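Local coordinates for protein endo-beta-1,4-glucanase (Ampullaria crossean, PDB 5XBU) that probably hydrolyses internal beta-1,4-glucosidic bonds of cellulose, as a snail endoglucanase of glycoside hydrolase family 45, at residues A[62-67]-A[139-144]. Numbering follows the deposited sequence.
Sequences ERYFDD and VHFDLQ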
ATOM      1  N   GLU A  62      -0.566   0.065   8.826  1.00  8.57           N
ATOM      2  CA  GLU A  62      -1.120  -0.933   9.735  1.00  8.94           C
ATOM      3  C   GLU A  62      -2.635  -0.847   9.920  1.00  8.91           C
ATOM      4  O   GLU A  62      -3.312  -1.881   9.914  1.00  9.13           O
ATOM      5  CB  GLU A  62      -0.420  -0.753  11.085  1.00 10.41           C
ATOM      6  CG  GLU A  62      -0.780  -1.764  12.149  1.00 11.20           C
ATOM      7  CD  GLU A  62       0.048  -1.595  13.403  1.00 11.96           C
ATOM      8  OE1 GLU A  62      -0.490  -1.939  14.470  1.00 13.94           O
ATOM      9  OE2 GLU A  62       1.215  -1.150  13.344  1.00 11.43           O
ATOM     10  N   ARG A  63      -3.178   0.345  10.165  1.00  8.89           N
ATOM     11  CA  ARG A  63      -4.598   0.421  10.485  1.00  9.30           C
ATOM     12  C   ARG A  63      -5.483   0.087   9.291  1.00  9.34           C
ATOM     13  O   ARG A  63      -6.590  -0.423   9.490  1.00 11.41           O
ATOM     14  CB  ARG A  63      -4.942   1.763  11.117  1.00  9.71           C
ATOM     15  CG  ARG A  63      -4.346   1.943  12.505  1.00 10.49           C
ATOM     16  CD  ARG A  63      -5.076   1.102  13.601  1.00 11.64           C
ATOM     17  NE  ARG A  63      -4.359   1.272  14.879  1.00 12.29           N
ATOM     18  CZ  ARG A  63      -3.286   0.582  15.241  1.00 13.10           C
ATOM     19  NH1 ARG A  63      -2.909  -0.475  14.533  1.00 13.98           N
ATOM     20  NH2 ARG A  63      -2.589   0.976  16.295  1.00 13.67           N
ATOM     21  N   TYR A  64      -5.044   0.322   8.052  1.00  8.66           N
ATOM     22  CA  TYR A  64      -5.773  -0.227   6.916  1.00  8.82           C
ATOM     23  C   TYR A  64      -5.545  -1.727   6.805  1.00  8.93           C
ATOM     24  O   TYR A  64      -6.490  -2.495   6.607  1.00  9.57           O
ATOM     25  CB  TYR A  64      -5.421   0.482   5.595  1.00  8.90           C
ATOM     26  CG  TYR A  64      -6.082  -0.187   4.424  1.00  9.11           C
ATOM     27  CD1 TYR A  64      -7.459  -0.145   4.243  1.00  9.76           C
ATOM     28  CD2 TYR A  64      -5.338  -0.938   3.535  1.00 10.33           C
ATOM     29  CE1 TYR A  64      -8.073  -0.819   3.211  1.00 10.73           C
ATOM     30  CE2 TYR A  64      -5.935  -1.626   2.516  1.00 12.03           C
ATOM     31  CZ  TYR A  64      -7.297  -1.575   2.338  1.00 11.61           C
ATOM     32  OH  TYR A  64      -7.836  -2.289   1.300  1.00 13.84           O
ATOM     33  N   PHE A  65      -4.283  -2.158   6.918  1.00  8.78           N
ATOM     34  CA  PHE A  65      -3.955  -3.576   6.842  1.00  9.24           C
ATOM     35  C   PHE A  65      -4.886  -4.435   7.683  1.00  9.07           C
ATOM     36  O   PHE A  65      -5.337  -5.488   7.216  1.00  9.39           O
ATOM     37  CB  PHE A  65      -2.510  -3.773   7.286  1.00  9.61           C
ATOM     38  CG  PHE A  65      -2.093  -5.200   7.359  1.00  9.62           C
ATOM     39  CD1 PHE A  65      -1.722  -5.877   6.221  1.00 10.09           C
ATOM     40  CD2 PHE A  65      -2.043  -5.878   8.573  1.00 10.25           C
ATOM     41  CE1 PHE A  65      -1.320  -7.203   6.283  1.00 10.70           C
ATOM     42  CE2 PHE A  65      -1.650  -7.185   8.636  1.00 10.78           C
ATOM     43  CZ  PHE A  65      -1.294  -7.869   7.476  1.00 11.14           C
ATOM     44  N   ASP A  66      -5.150  -4.010   8.920  1.00  9.46           N
ATOM     45  CA  ASP A  66      -5.995  -4.785   9.828  1.00 10.03           C
ATOM     46  C   ASP A  66      -7.317  -4.107  10.130  1.00 10.21           C
ATOM     47  O   ASP A  66      -7.919  -4.389  11.171  1.00 10.76           O
ATOM     48  CB  ASP A  66      -5.277  -5.143  11.123  1.00 10.76           C
ATOM     49  CG  ASP A  66      -5.967  -6.284  11.867  1.00 11.30           C
ATOM     50  OD1 ASP A  66      -6.552  -7.181  11.196  1.00 11.74           O
ATOM     51  OD2 ASP A  66      -5.928  -6.254  13.114  1.00 11.70           O
ATOM     52  N   ASP A  67      -7.804  -3.241   9.243  1.00 10.50           N
ATOM     53  CA  ASP A  67      -9.136  -2.642   9.382  1.00 11.46           C
ATOM     54  C   ASP A  67      -9.400  -2.103  10.791  1.00 11.51           C
ATOM     55  O   ASP A  67     -10.410  -2.421  11.426  1.00 12.29           O
ATOM     56  CB  ASP A  67     -10.244  -3.615   8.962  1.00 13.07           C
ATOM     57  CG  ASP A  67     -11.616  -2.969   8.926  1.00 14.69           C
ATOM     58  OD1 ASP A  67     -11.709  -1.772   8.571  1.00 15.64           O
ATOM     59  OD2 ASP A  67     -12.601  -3.666   9.237  1.00 15.98           O
ATOM     60  N   VAL A 139      -4.102   6.842   4.307  1.00  8.04           N
ATOM     61  CA  VAL A 139      -3.530   5.519   4.152  1.00  7.96           C
ATOM     62  C   VAL A 139      -2.240   5.678   3.368  1.00  7.81           C
ATOM     63  O   VAL A 139      -2.063   6.643   2.607  1.00  8.28           O
ATOM     64  CB  VAL A 139      -4.521   4.558   3.448  1.00  8.29           C
ATOM     65  CG1 VAL A 139      -4.761   4.927   2.020  1.00  8.37           C
ATOM     66  CG2 VAL A 139      -4.103   3.106   3.595  1.00  8.90           C
ATOM     67  N   HIS A 140      -1.335   4.725   3.572  1.00  7.95           N
ATOM     68  CA  HIS A 140      -0.058   4.661   2.883  1.00  7.97           C
ATOM     69  C   HIS A 140       0.101   3.275   2.283  1.00  7.92           C
ATOM     70  O   HIS A 140      -0.206   2.279   2.937  1.00  8.44           O
ATOM     71  CB  HIS A 140       1.082   4.937   3.840  1.00  8.77           C
ATOM     72  CG  HIS A 140       2.394   5.030   3.164  1.00  8.89           C
ATOM     73  ND1 HIS A 140       2.758   6.174   2.493  1.00  8.94           N
ATOM     74  CD2 HIS A 140       3.384   4.119   3.005  1.00  8.94           C
ATOM     75  CE1 HIS A 140       3.938   5.951   1.947  1.00  9.41           C
ATOM     76  NE2 HIS A 140       4.348   4.724   2.242  1.00  9.36           N
ATOM     77  N   PHE A 141       0.642   3.200   1.073  1.00  8.02           N
ATOM     78  CA  PHE A 141       0.975   1.929   0.424  1.00  8.38           C
ATOM     79  C   PHE A 141       2.476   1.856   0.186  1.00  8.58           C
ATOM     80  O   PHE A 141       3.014   2.614  -0.623  1.00  9.35           O
ATOM     81  CB  PHE A 141       0.181   1.714  -0.860  1.00  8.49           C
ATOM     82  CG  PHE A 141      -1.284   1.609  -0.596  1.00  8.38           C
ATOM     83  CD1 PHE A 141      -1.818   0.446  -0.027  1.00  8.77           C
ATOM     84  CD2 PHE A 141      -2.150   2.680  -0.837  1.00  8.93           C
ATOM     85  CE1 PHE A 141      -3.156   0.357   0.286  1.00  9.02           C
ATOM     86  CE2 PHE A 141      -3.495   2.574  -0.534  1.00  9.31           C
ATOM     87  CZ  PHE A 141      -4.004   1.430   0.029  1.00  9.15           C
ATOM     88  N   ASP A 142       3.146   0.926   0.868  1.00  8.94           N
ATOM     89  CA  ASP A 142       4.547   0.640   0.608  1.00  9.61           C
ATOM     90  C   ASP A 142       4.583  -0.423  -0.481  1.00  9.45           C
ATOM     91  O   ASP A 142       3.973  -1.482  -0.341  1.00  9.87           O
ATOM     92  CB  ASP A 142       5.234   0.180   1.893  1.00 11.00           C
ATOM     93  CG  ASP A 142       6.708   0.542   1.952  1.00 12.79           C
ATOM     94  OD1 ASP A 142       7.242   1.107   0.987  1.00 13.07           O
ATOM     95  OD2 ASP A 142       7.304   0.224   3.005  1.00 14.94           O
ATOM     96  N   LEU A 143       5.270  -0.148  -1.574  1.00  9.38           N
ATOM     97  CA  LEU A 143       5.178  -0.981  -2.761  1.00 10.01           C
ATOM     98  C   LEU A 143       6.436  -1.843  -2.892  1.00 10.65           C
ATOM     99  O   LEU A 143       7.550  -1.326  -2.927  1.00 11.41           O
ATOM    100  CB  LEU A 143       5.009  -0.110  -4.020  1.00  9.99           C
ATOM    101  CG  LEU A 143       3.853   0.918  -3.916  1.00 10.32           C
ATOM    102  CD1 LEU A 143       3.793   1.719  -5.181  1.00 11.34           C
ATOM    103  CD2 LEU A 143       2.517   0.241  -3.635  1.00 10.07           C
ATOM    104  N   GLN A 144       6.250  -3.160  -2.979  1.00 10.95           N
ATOM    105  CA  GLN A 144       7.375  -4.096  -3.114  1.00 11.96           C
ATOM    106  C   GLN A 144       8.142  -3.808  -4.402  1.00 12.22           C
ATOM    107  O   GLN A 144       7.550  -3.714  -5.482  1.00 12.18           O
ATOM    108  CB  GLN A 144       6.804  -5.504  -3.155  1.00 11.87           C
ATOM    109  CG  GLN A 144       7.826  -6.620  -3.396  1.00 12.29           C
ATOM    110  CD  GLN A 144       8.848  -6.738  -2.304  1.00 13.65           C
ATOM    111  OE1 GLN A 144      10.001  -6.338  -2.469  1.00 14.99           O
ATOM    112  NE2 GLN A 144       8.418  -7.277  -1.147  1.00 15.17           N
TER
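Tyr64, on the short helix 62-65, meets Val139 and Phe141 of segment 139-144 through carbon atoms alone. Its ring and that of Phe141, a residue of strand 140-144, form an offset edge-to-face pair in which the edge of the phenylalanine leads and the planes stand at 77°. The ring centroids are 6.0 Å apart. The touching corner is CE1 of Phe141, which comes in obliquely to the tyrosine ring, 4.1 Å from CE2 of Tyr64 and about as far from the neighbouring CD2. Val139 packs nearer the root of the tyrosine, its CG2 methyl approaching Tyr64 CB to 3.6 Å and also bordering CG. With CG held anti to the backbone N (chi1 174°), the tyrosine ring extends from the helix past this methyl to Phe141. Its hydroxyl continues beyond the contact and is hydrogen-bonded to Glu164 of strand 160-165, which gives the buried phenol a polar partner and ties the far end of the ring to another strand. Val82 touches both aromatic rings, while Ala25 of strand 22-30 packs on Val139 and Phe141. Just past Tyr64 the helix ends in a Schellman motif, with Asp67, at positive phi, as the C-prime residue and its N bonded to Tyr64 O at 3.0 Å. The arrangement joins a short helix to the hydrophobic interior of the double-psi beta-barrel, the fold of family 45 endoglucanases.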